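Deoxyribodipyrimidine photo-lyase (Oryza sativa Japonica Group, PDB 3UMV) repairs ultraviolet-damaged DNA, using light and a bound FAD to split cyclobutane pyrimidine dimers back into two pyrimidines. Local coordinates at residues P39-M44 / A71-L76; R348-D353 / F455-Y460; R279-L284 / H388-G393. One frame throughout, in Å; residues are numbered along the deposited sequence.

Contact 1: P39-M44 / A71-L76; sequences PVVYWM and AVAFAL. With URE (urea), chain M.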
loop_
_atom_site.group_PDB
_atom_site.type_symbol
_atom_site.label_atom_id
_atom_site.label_comp_id
_atom_site.label_asym_id
_atom_site.label_seq_id
_atom_site.Cartn_x
_atom_site.Cartn_y
_atom_site.Cartn_z
ATOM N N PRO A 39 -13.352 -3.148 27.556
ATOM C CA PRO A 39 -12.583 -3.774 26.474
ATOM C C PRO A 39 -11.749 -2.773 25.674
ATOM O O PRO A 39 -12.091 -1.593 25.579
ATOM C CB PRO A 39 -13.670 -4.369 25.574
ATOM C CG PRO A 39 -14.837 -4.633 26.529
ATOM C CD PRO A 39 -14.782 -3.503 27.519
ATOM N N VAL A 40 -10.650 -3.254 25.106
ATOM C CA VAL A 40 -9.893 -2.489 24.132
ATOM C C VAL A 40 -10.203 -3.067 22.755
ATOM O O VAL A 40 -10.190 -4.289 22.574
ATOM C CB VAL A 40 -8.372 -2.589 24.390
ATOM C CG1 VAL A 40 -7.593 -1.848 23.290
ATOM C CG2 VAL A 40 -8.033 -2.057 25.796
ATOM N N VAL A 41 -10.505 -2.195 21.795
ATOM C CA VAL A 41 -10.815 -2.638 20.439
ATOM C C VAL A 41 -9.785 -2.084 19.471
ATOM O O VAL A 41 -9.562 -0.874 19.443
ATOM C CB VAL A 41 -12.192 -2.138 19.982
ATOM C CG1 VAL A 41 -12.468 -2.558 18.530
ATOM C CG2 VAL A 41 -13.277 -2.648 20.917
ATOM N N TYR A 42 -9.153 -2.971 18.696
ATOM C CA TYR A 42 -8.268 -2.559 17.618
ATOM C C TYR A 42 -9.061 -2.588 16.313
ATOM O O TYR A 42 -9.497 -3.649 15.855
ATOM C CB TYR A 42 -7.022 -3.461 17.537
ATOM C CG TYR A 42 -6.228 -3.347 16.247
ATOM C CD1 TYR A 42 -6.050 -2.120 15.609
ATOM C CD2 TYR A 42 -5.630 -4.473 15.674
ATOM C CE1 TYR A 42 -5.334 -2.017 14.420
ATOM C CE2 TYR A 42 -4.894 -4.378 14.480
ATOM C CZ TYR A 42 -4.742 -3.149 13.870
ATOM O OH TYR A 42 -4.010 -3.044 12.702
ATOM N N TRP A 43 -9.305 -1.403 15.768
ATOM C CA TRP A 43 -9.918 -1.269 14.460
ATOM C C TRP A 43 -8.822 -1.452 13.414
ATOM O O TRP A 43 -8.054 -0.539 13.135
ATOM C CB TRP A 43 -10.606 0.101 14.336
ATOM C CG TRP A 43 -11.133 0.408 12.951
ATOM C CD1 TRP A 43 -11.291 -0.473 11.915
ATOM C CD2 TRP A 43 -11.541 1.693 12.447
ATOM N NE1 TRP A 43 -11.788 0.177 10.817
ATOM C CE2 TRP A 43 -11.946 1.507 11.111
ATOM C CE3 TRP A 43 -11.607 2.981 12.999
ATOM C CZ2 TRP A 43 -12.408 2.566 10.306
ATOM C CZ3 TRP A 43 -12.074 4.035 12.196
ATOM C CH2 TRP A 43 -12.465 3.816 10.871
ATOM N N MET A 44 -8.733 -2.671 12.886
ATOM C CA MET A 44 -7.769 -3.021 11.855
ATOM C C MET A 44 -8.241 -2.498 10.507
ATOM O O MET A 44 -9.376 -2.747 10.114
ATOM C CB MET A 44 -7.667 -4.543 11.790
ATOM C CG MET A 44 -6.693 -5.072 10.740
ATOM S SD MET A 44 -6.763 -6.874 10.691
ATOM C CE MET A 44 -5.716 -7.330 12.072
ATOM N N ALA A 71 -10.231 -7.104 21.633
ATOM C CA ALA A 71 -10.891 -7.563 20.413
ATOM C C ALA A 71 -10.334 -6.848 19.185
ATOM O O ALA A 71 -9.843 -5.724 19.291
ATOM C CB ALA A 71 -12.380 -7.340 20.490
ATOM N N VAL A 72 -10.402 -7.516 18.035
ATOM C CA VAL A 72 -10.044 -6.908 16.753
ATOM C C VAL A 72 -11.323 -6.731 15.939
ATOM O O VAL A 72 -12.199 -7.606 15.942
ATOM C CB VAL A 72 -9.055 -7.792 15.951
ATOM C CG1 VAL A 72 -8.787 -7.179 14.581
ATOM C CG2 VAL A 72 -7.764 -8.004 16.732
ATOM N N ALA A 73 -11.449 -5.595 15.261
ATOM C CA ALA A 73 -12.590 -5.346 14.387
ATOM C C ALA A 73 -12.116 -4.853 13.031
ATOM O O ALA A 73 -11.213 -4.025 12.955
ATOM C CB ALA A 73 -13.548 -4.325 15.020
ATOM N N PHE A 74 -12.706 -5.383 11.959
ATOM C CA PHE A 74 -12.378 -4.934 10.608
ATOM C C PHE A 74 -13.639 -4.467 9.905
ATOM O O PHE A 74 -14.642 -5.191 9.873
ATOM C CB PHE A 74 -11.740 -6.056 9.791
ATOM C CG PHE A 74 -11.290 -5.616 8.432
ATOM C CD1 PHE A 74 -9.985 -5.177 8.236
ATOM C CD2 PHE A 74 -12.166 -5.601 7.357
ATOM C CE1 PHE A 74 -9.569 -4.750 6.990
ATOM C CE2 PHE A 74 -11.753 -5.177 6.106
ATOM C CZ PHE A 74 -10.456 -4.752 5.915
ATOM N N ALA A 75 -13.612 -3.265 9.345
ATOM C CA ALA A 75 -14.759 -2.782 8.561
ATOM C C ALA A 75 -14.444 -2.770 7.074
ATOM O O ALA A 75 -13.520 -2.084 6.634
ATOM C CB ALA A 75 -15.181 -1.387 9.017
ATOM N N LEU A 76 -15.203 -3.541 6.298
ATOM C CA LEU A 76 -15.113 -3.476 4.843
ATOM C C LEU A 76 -15.969 -2.313 4.333
ATOM O O LEU A 76 -17.155 -2.247 4.639
ATOM C CB LEU A 76 -15.612 -4.782 4.225
ATOM C CG LEU A 76 -15.411 -4.880 2.707
ATOM C CD1 LEU A 76 -13.909 -4.987 2.371
ATOM C CD2 LEU A 76 -16.186 -6.051 2.114
HETATM C C URE M . -11.608 -1.887 3.160
HETATM O O URE M . -11.368 -1.573 4.329
HETATM N N1 URE M . -12.845 -1.934 2.740
HETATM N N2 URE M . -10.640 -2.146 2.313
HETATM O O HOH W 1 -11.406 -1.656 8.606
#

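Contact 2: R348-D353 / F455-Y460; sequences RKTLMD and FGKIRY. With URE (urea), chain K.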
loop_
_atom_site.group_PDB
_atom_site.type_symbol
_atom_site.label_atom_id
_atom_site.label_comp_id
_atom_site.label_asym_id
_atom_site.label_seq_id
_atom_site.Cartn_x
_atom_site.Cartn_y
_atom_site.Cartn_z
ATOM N N ARG A 348 4.919 22.195 -11.957
ATOM C CA ARG A 348 3.674 22.774 -12.447
ATOM C C ARG A 348 3.935 23.783 -13.547
ATOM O O ARG A 348 3.280 23.756 -14.586
ATOM C CB ARG A 348 2.869 23.400 -11.305
ATOM C CG ARG A 348 2.345 22.355 -10.324
ATOM C CD ARG A 348 1.537 22.933 -9.166
ATOM N NE ARG A 348 2.348 23.412 -8.043
ATOM C CZ ARG A 348 2.465 24.693 -7.698
ATOM N NH1 ARG A 348 1.856 25.634 -8.411
ATOM N NH2 ARG A 348 3.199 25.042 -6.643
ATOM N N LYS A 349 4.910 24.657 -13.328
ATOM C CA LYS A 349 5.200 25.716 -14.295
ATOM C C LYS A 349 5.723 25.165 -15.622
ATOM O O LYS A 349 5.331 25.620 -16.699
ATOM C CB LYS A 349 6.168 26.731 -13.699
ATOM C CG LYS A 349 5.519 27.578 -12.614
ATOM C CD LYS A 349 6.532 28.399 -11.840
ATOM C CE LYS A 349 7.007 29.593 -12.625
ATOM N NZ LYS A 349 8.017 30.417 -11.883
ATOM N N THR A 350 6.604 24.176 -15.554
ATOM C CA THR A 350 7.157 23.643 -16.791
ATOM C C THR A 350 6.085 22.911 -17.596
ATOM O O THR A 350 6.051 22.999 -18.813
ATOM C CB THR A 350 8.397 22.745 -16.561
ATOM O OG1 THR A 350 9.088 22.581 -17.805
ATOM C CG2 THR A 350 7.995 21.384 -16.051
ATOM N N LEU A 351 5.197 22.194 -16.908
ATOM C CA LEU A 351 4.098 21.532 -17.590
ATOM C C LEU A 351 3.138 22.556 -18.208
ATOM O O LEU A 351 2.674 22.368 -19.338
ATOM C CB LEU A 351 3.381 20.570 -16.642
ATOM C CG LEU A 351 4.126 19.247 -16.421
ATOM C CD1 LEU A 351 3.496 18.446 -15.290
ATOM C CD2 LEU A 351 4.139 18.430 -17.713
ATOM N N MET A 352 2.892 23.656 -17.496
ATOM C CA MET A 352 2.024 24.721 -18.008
ATOM C C MET A 352 2.643 25.404 -19.226
ATOM O O MET A 352 1.944 25.695 -20.197
ATOM C CB MET A 352 1.717 25.757 -16.921
ATOM C CG MET A 352 0.872 25.201 -15.773
ATOM S SD MET A 352 0.643 26.365 -14.421
ATOM C CE MET A 352 -0.377 27.593 -15.240
ATOM N N ASP A 353 3.946 25.665 -19.160
ATOM C CA ASP A 353 4.674 26.280 -20.268
ATOM C C ASP A 353 4.536 25.483 -21.557
ATOM O O ASP A 353 4.653 26.033 -22.654
ATOM C CB ASP A 353 6.172 26.395 -19.950
ATOM C CG ASP A 353 6.474 27.416 -18.887
ATOM O OD1 ASP A 353 5.614 28.288 -18.634
ATOM O OD2 ASP A 353 7.585 27.346 -18.302
ATOM N N PHE A 455 6.885 17.600 -22.391
ATOM C CA PHE A 455 7.342 17.290 -21.053
ATOM C C PHE A 455 7.910 18.503 -20.333
ATOM O O PHE A 455 8.001 18.520 -19.106
ATOM C CB PHE A 455 8.435 16.235 -21.106
ATOM C CG PHE A 455 7.923 14.835 -21.194
ATOM C CD1 PHE A 455 8.305 13.890 -20.265
ATOM C CD2 PHE A 455 7.049 14.466 -22.203
ATOM C CE1 PHE A 455 7.824 12.591 -20.344
ATOM C CE2 PHE A 455 6.580 13.174 -22.292
ATOM C CZ PHE A 455 6.974 12.233 -21.366
ATOM N N GLY A 456 8.332 19.513 -21.082
ATOM C CA GLY A 456 9.122 20.557 -20.458
ATOM C C GLY A 456 10.354 19.939 -19.813
ATOM O O GLY A 456 11.040 19.119 -20.434
ATOM N N LYS A 457 10.624 20.317 -18.566
ATOM C CA LYS A 457 11.752 19.758 -17.816
ATOM C C LYS A 457 11.443 18.458 -17.062
ATOM O O LYS A 457 12.287 17.935 -16.341
ATOM C CB LYS A 457 12.322 20.810 -16.868
ATOM C CG LYS A 457 12.731 22.077 -17.597
ATOM C CD LYS A 457 13.292 23.120 -16.654
ATOM C CE LYS A 457 13.459 24.441 -17.382
ATOM N NZ LYS A 457 14.016 25.503 -16.495
ATOM N N ILE A 458 10.232 17.937 -17.212
ATOM C CA ILE A 458 9.898 16.668 -16.572
ATOM C C ILE A 458 10.748 15.602 -17.258
ATOM O O ILE A 458 10.887 15.622 -18.473
ATOM C CB ILE A 458 8.410 16.318 -16.766
ATOM C CG1 ILE A 458 7.530 17.414 -16.149
ATOM C CG2 ILE A 458 8.103 14.950 -16.161
ATOM C CD1 ILE A 458 7.841 17.693 -14.677
ATOM N N ARG A 459 11.301 14.672 -16.478
ATOM C CA ARG A 459 12.143 13.600 -17.019
ATOM C C ARG A 459 11.471 12.812 -18.154
ATOM O O ARG A 459 10.310 12.380 -18.036
ATOM C CB ARG A 459 12.585 12.654 -15.893
ATOM C CG ARG A 459 13.555 11.555 -16.360
ATOM C CD ARG A 459 13.681 10.421 -15.337
ATOM N NE ARG A 459 14.159 10.886 -14.034
ATOM C CZ ARG A 459 15.124 10.295 -13.338
ATOM N NH1 ARG A 459 15.718 9.210 -13.825
ATOM N NH2 ARG A 459 15.498 10.788 -12.154
ATOM N N TYR A 460 12.211 12.620 -19.249
ATOM C CA TYR A 460 11.710 11.940 -20.439
ATOM C C TYR A 460 12.306 10.535 -20.506
ATOM O O TYR A 460 13.433 10.320 -20.075
ATOM C CB TYR A 460 12.097 12.725 -21.701
ATOM C CG TYR A 460 11.457 12.206 -22.974
ATOM C CD1 TYR A 460 12.228 11.630 -23.972
ATOM C CD2 TYR A 460 10.091 12.300 -23.175
ATOM C CE1 TYR A 460 11.651 11.161 -25.140
ATOM C CE2 TYR A 460 9.499 11.825 -24.340
ATOM C CZ TYR A 460 10.285 11.257 -25.314
ATOM O OH TYR A 460 9.715 10.781 -26.480
HETATM C C URE K . 14.205 15.536 -20.448
HETATM O O URE K . 13.169 16.191 -20.289
HETATM N N1 URE K . 14.406 14.399 -19.813
HETATM N N2 URE K . 15.125 15.974 -21.273
#

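Contact 3: R279-L284 / H388-G393; sequences RALSGL and HGKMHG. With FAD (flavin-adenine dinucleotide), chain I; URE (urea), chain J; EDO (1,2-ethanediol), chain C.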
loop_
_atom_site.group_PDB
_atom_site.type_symbol
_atom_site.label_atom_id
_atom_site.label_comp_id
_atom_site.label_asym_id
_atom_site.label_seq_id
_atom_site.Cartn_x
_atom_site.Cartn_y
_atom_site.Cartn_z
ATOM N N ARG A 279 11.563 -12.318 -11.950
ATOM C CA ARG A 279 11.769 -12.960 -10.654
ATOM C C ARG A 279 12.791 -12.248 -9.772
ATOM O O ARG A 279 12.988 -12.631 -8.624
ATOM C CB ARG A 279 12.199 -14.415 -10.851
ATOM C CG ARG A 279 11.123 -15.318 -11.426
ATOM C CD ARG A 279 11.639 -16.745 -11.608
ATOM N NE ARG A 279 12.158 -17.316 -10.364
ATOM C CZ ARG A 279 13.450 -17.390 -10.054
ATOM N NH1 ARG A 279 13.827 -17.926 -8.900
ATOM N NH2 ARG A 279 14.368 -16.932 -10.896
ATOM N N ALA A 280 13.442 -11.219 -10.302
ATOM C CA ALA A 280 14.445 -10.491 -9.529
ATOM C C ALA A 280 13.821 -9.548 -8.504
ATOM O O ALA A 280 14.430 -9.258 -7.483
ATOM C CB ALA A 280 15.380 -9.720 -10.459
ATOM N N LEU A 281 12.613 -9.065 -8.789
ATOM C CA LEU A 281 11.893 -8.220 -7.849
ATOM C C LEU A 281 11.416 -9.056 -6.661
ATOM O O LEU A 281 11.204 -10.257 -6.791
ATOM C CB LEU A 281 10.698 -7.557 -8.533
ATOM C CG LEU A 281 11.083 -6.745 -9.769
ATOM C CD1 LEU A 281 9.871 -6.024 -10.336
ATOM C CD2 LEU A 281 12.174 -5.748 -9.406
ATOM N N SER A 282 11.236 -8.425 -5.506
ATOM C CA SER A 282 10.849 -9.169 -4.304
ATOM C C SER A 282 9.454 -9.802 -4.413
ATOM O O SER A 282 9.203 -10.850 -3.827
ATOM C CB SER A 282 10.928 -8.295 -3.045
ATOM O OG SER A 282 9.838 -7.378 -2.974
ATOM N N GLY A 283 8.551 -9.165 -5.155
ATOM C CA GLY A 283 7.169 -9.614 -5.215
ATOM C C GLY A 283 6.428 -9.345 -3.908
ATOM O O GLY A 283 5.419 -9.987 -3.597
ATOM N N LEU A 284 6.933 -8.381 -3.144
ATOM C CA LEU A 284 6.400 -8.090 -1.812
ATOM C C LEU A 284 5.252 -7.096 -1.791
ATOM O O LEU A 284 4.469 -7.086 -0.842
ATOM C CB LEU A 284 7.504 -7.591 -0.877
ATOM C CG LEU A 284 8.507 -8.643 -0.416
ATOM C CD1 LEU A 284 9.631 -7.952 0.335
ATOM C CD2 LEU A 284 7.806 -9.674 0.472
ATOM N N HIS A 388 -1.566 -9.849 -15.537
ATOM C CA HIS A 388 -0.765 -10.358 -14.429
ATOM C C HIS A 388 -1.098 -9.638 -13.112
ATOM O O HIS A 388 -1.001 -10.231 -12.047
ATOM C CB HIS A 388 0.728 -10.230 -14.766
ATOM C CG HIS A 388 1.652 -10.859 -13.770
ATOM N ND1 HIS A 388 2.574 -10.128 -13.051
ATOM C CD2 HIS A 388 1.829 -12.151 -13.403
ATOM C CE1 HIS A 388 3.263 -10.940 -12.269
ATOM N NE2 HIS A 388 2.832 -12.172 -12.466
ATOM N N GLY A 389 -1.480 -8.364 -13.184
ATOM C CA GLY A 389 -1.808 -7.608 -11.983
ATOM C C GLY A 389 -0.632 -6.953 -11.268
ATOM O O GLY A 389 -0.777 -6.395 -10.177
ATOM N N LYS A 390 0.545 -6.995 -11.872
ATOM C CA LYS A 390 1.701 -6.342 -11.275
ATOM C C LYS A 390 2.675 -6.015 -12.397
ATOM O O LYS A 390 3.380 -6.892 -12.894
ATOM C CB LYS A 390 2.345 -7.241 -10.209
ATOM C CG LYS A 390 3.498 -6.597 -9.436
ATOM C CD LYS A 390 4.040 -7.526 -8.337
ATOM C CE LYS A 390 5.265 -6.946 -7.633
ATOM N NZ LYS A 390 6.494 -6.906 -8.518
ATOM N N MET A 391 2.678 -4.760 -12.824
ATOM C CA MET A 391 3.556 -4.335 -13.913
ATOM C C MET A 391 4.954 -4.180 -13.350
ATOM O O MET A 391 5.114 -3.746 -12.214
ATOM C CB MET A 391 3.101 -3.002 -14.487
ATOM C CG MET A 391 3.921 -2.538 -15.683
ATOM S SD MET A 391 3.550 -0.843 -16.192
ATOM C CE MET A 391 1.762 -0.904 -16.300
ATOM N N HIS A 392 5.964 -4.547 -14.136
ATOM C CA HIS A 392 7.333 -4.443 -13.682
ATOM C C HIS A 392 7.684 -3.007 -13.295
ATOM O O HIS A 392 7.361 -2.058 -14.024
ATOM C CB HIS A 392 8.297 -4.941 -14.759
ATOM C CG HIS A 392 9.720 -4.905 -14.321
ATOM N ND1 HIS A 392 10.352 -6.002 -13.775
ATOM C CD2 HIS A 392 10.631 -3.904 -14.320
ATOM C CE1 HIS A 392 11.590 -5.678 -13.455
ATOM N NE2 HIS A 392 11.790 -4.416 -13.787
ATOM N N GLY A 393 8.352 -2.854 -12.156
ATOM C CA GLY A 393 8.621 -1.543 -11.585
ATOM C C GLY A 393 9.286 -0.564 -12.533
ATOM O O GLY A 393 8.956 0.629 -12.556
HETATM P PA FAD I . 10.808 -4.313 -5.256
HETATM O O1A FAD I . 11.775 -3.727 -6.240
HETATM O O2A FAD I . 11.167 -5.690 -4.771
HETATM O O5B FAD I . 10.659 -3.289 -4.036
HETATM C C5B FAD I . 10.413 -3.727 -2.717
HETATM C C4B FAD I . 9.468 -2.749 -2.011
HETATM O O4B FAD I . 9.993 -1.430 -1.981
HETATM C C3B FAD I . 8.145 -2.615 -2.741
HETATM O O3B FAD I . 7.256 -3.650 -2.395
HETATM C C2B FAD I . 7.667 -1.286 -2.235
HETATM O O2B FAD I . 7.186 -1.429 -0.912
HETATM C C1B FAD I . 8.949 -0.499 -2.161
HETATM N N9A FAD I . 9.161 0.282 -3.391
HETATM C C8A FAD I . 9.875 -0.080 -4.502
HETATM N N7A FAD I . 9.811 0.946 -5.383
HETATM C C5A FAD I . 9.053 1.945 -4.851
HETATM C C6A FAD I . 8.653 3.213 -5.290
HETATM N N6A FAD I . 9.093 3.736 -6.434
HETATM N N1A FAD I . 7.868 4.002 -4.479
HETATM C C2A FAD I . 7.487 3.548 -3.238
HETATM N N3A FAD I . 7.877 2.299 -2.808
HETATM C C4A FAD I . 8.654 1.525 -3.597
HETATM N N1 FAD I . 3.889 0.794 -5.707
HETATM C C2 FAD I . 2.864 0.247 -4.991
HETATM O O2 FAD I . 3.147 -0.336 -3.945
HETATM N N3 FAD I . 1.556 0.375 -5.425
HETATM C C4 FAD I . 1.267 1.043 -6.602
HETATM O O4 FAD I . 0.099 1.150 -6.989
HETATM C C4X FAD I . 2.317 1.606 -7.317
HETATM N N5 FAD I . 2.099 2.272 -8.501
HETATM C C5X FAD I . 3.152 2.842 -9.188
HETATM C C6 FAD I . 2.915 3.547 -10.376
HETATM C C7 FAD I . 3.980 4.121 -11.077
HETATM C C7M FAD I . 3.696 4.885 -12.344
HETATM C C8 FAD I . 5.280 3.976 -10.585
HETATM C C8M FAD I . 6.463 4.565 -11.294
HETATM C C9 FAD I . 5.502 3.267 -9.417
HETATM C C9A FAD I . 4.447 2.707 -8.720
HETATM N N10 FAD I . 4.679 1.999 -7.559
HETATM C C10 FAD I . 3.615 1.469 -6.871
HETATM C "C1'" FAD I . 6.082 1.813 -6.997
HETATM C "C2'" FAD I . 6.806 0.525 -7.502
HETATM O "O2'" FAD I . 6.754 0.336 -8.921
HETATM C "C3'" FAD I . 6.308 -0.773 -6.840
HETATM O "O3'" FAD I . 6.302 -0.608 -5.447
HETATM C "C4'" FAD I . 7.168 -1.994 -7.176
HETATM O "O4'" FAD I . 7.190 -2.192 -8.577
HETATM C "C5'" FAD I . 6.583 -3.203 -6.447
HETATM O "O5'" FAD I . 7.100 -4.447 -6.855
HETATM P P FAD I . 8.053 -5.264 -5.855
HETATM O O1P FAD I . 7.413 -5.392 -4.486
HETATM O O2P FAD I . 8.388 -6.598 -6.469
HETATM O O3P FAD I . 9.317 -4.264 -5.911
HETATM C C URE J . 6.843 -8.281 -12.243
HETATM O O URE J . 6.057 -7.774 -13.043
HETATM N N1 URE J . 7.981 -8.794 -12.656
HETATM N N2 URE J . 6.474 -8.458 -10.999
HETATM C C1 EDO C . 5.481 -11.520 -9.489
HETATM O O1 EDO C . 5.215 -10.555 -10.434
HETATM C C2 EDO C . 6.076 -11.123 -8.326
HETATM O O2 EDO C . 6.866 -9.997 -8.374
#

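Contact 1: P39-M44 / A71-L76
Strands 40-44 and 70-75 are the two beta elements of a beta-alpha-beta unit, joined through helix 54-66, and they run side by side and parallel in the mixed sheet of the N-terminal alpha/beta domain. The short segments approach to 4.6 Å with their directions 30° apart. Backbone bonds cross in the parallel pattern: A71 N gives to V40 O, Y42 N to A71 O at 2.9 Å, A73 N to Y42 O at 2.8 Å, and M44 N to A73 O. The first three are nearly straight; the last is bent to 141° at the hydrogen, where the strands begin to part. Water 1 bridges the two strands there. It accepts from A75 N and W43 NE1 and donates to M44 O at 2.8 Å, so the indole N-H is tied to both backbones. The same water oxygen sits over the centre of the F74 ring, 3.8 Å above its plane. On the face carrying V41, W43, A71 and A73, V41 CG1 lies anti to its own backbone N and meets A73 CB at 4.1 Å, while I121 and L124 of helix 120-127 cover A73. The other face carries Y42, M44, V72 and F74. There M44 runs extended to SD and bends at chi3 (-81°), which lays CE against V72 CG1 at 4.0 Å; its CG meets F74 CD1. The Y42 hydroxyl leaves the pair to bond D136 and N53. Beyond the strand end, urea comes within 3.3 Å of L76 CD1, its N1 being the nearer atom, and its O lies near F74 CZ. This is the right-handed parallel crossover of a Rossmann-like sheet, as in the HUP-type alpha/beta domain of photolyases and cryptochromes.

Contact 2: R348-D353 / F455-Y460
T350 reaches out from helix 345-353 and grips the tight turn F455-I458 by one backbone N-H. Its OG1 stands anti to the backbone N (chi1 -164°), which aims it at the turn but puts CG2 in the crowded place between N and carbonyl carbon. K457 N donates to T350 OG1 at 2.8 Å and 162°, close to straight. The turn is of type II', closed by I458 N to F455 O, with G456 at its first corner; the bare CA of G456 lets T350 OG1 come to 3.3 Å. Beside this bond the contact is apolar. I458 CG1 is anti to the carbonyl carbon, beside the backbone N, with chi2 turned again, so that CD1 comes 3.9 Å from T350 CG2 while CG1 meets L351 CD2, L351 and I458 crossing at about a right angle. K457 passes T350 OG1 with its CG, then runs out extended. F455 points away from the helix, with Y460 CD2 3.5 Å above the centre of its ring, and packs on L404 and E405 of helix 393-405. One buried hydroxyl thus fixes the turn's amide, and a small apolar patch of T350, L351 and I458 keeps the loop against the helix.

Contact 3: R279-L284 / H388-G393
H388 ND1 donates forward to K390 O in a long, weak bond of 3.3 Å. The ring also stacks on W241. G389 follows with positive phi, turning the chain out of helix 376-388 so that K390 heads for the FAD. K390 is extended as far as CE, CG anti to the backbone N, and only chi4 (-70°) bends, bringing NZ to the phosphate. NZ gives to FAD O2P at 2.8 Å and to FAD O5' at 3.0 Å, with a third bond to O2 of an ethanediol, probably from the crystallisation liquor. From the other segment G283 N donates to the same FAD O2P, and G283 CA lies against K390 CE. Next to it, S282 N and S282 OG both bind FAD O2A of the second phosphate, each at 2.8 Å; S282 OG also accepts from L284 N in an ST turn. M391 points away from 279-284 and packs on S381, E384 and M385 of helix 376-388. H392 comes back: its chi1 of -178° carries the ring beside L281, whose CD1 reaches H392 ND1 at 3.5 Å while H392 NE2 bonds weakly to R272 O. Urea lies between the loops, with its N1 at the H392 ring edge and near its plane. G393, with no side chain, brings its CA to 3.4 Å from FAD O4'. With direct contacts this few, the two loops are bridged largely by the cofactor: a lysine, presumably charged, and backbone N-H groups would together offset the negative charge of the pyrophosphate and hold it in place.

Overall arrangement
Contact 1 sits in the alpha/beta domain, on the opposite side of the chain's centre from contacts 2 and 3, its centre about 45 Å and 32 Å from theirs. All three are largely buried, but contact 3 lies nearest the middle, about 14 Å out, and contact 2 farthest, about 28 Å, with K457 exposed. Contacts 2 and 3 alternate along the chain and share helix 393-405: it starts where 388-393 ends and packs against 455-460. Chemistry changes with place. Sheet bonds between backbones make contact 1, a single hydroxyl and an apolar patch make contact 2, and phosphate-binding groups around FAD make contact 3.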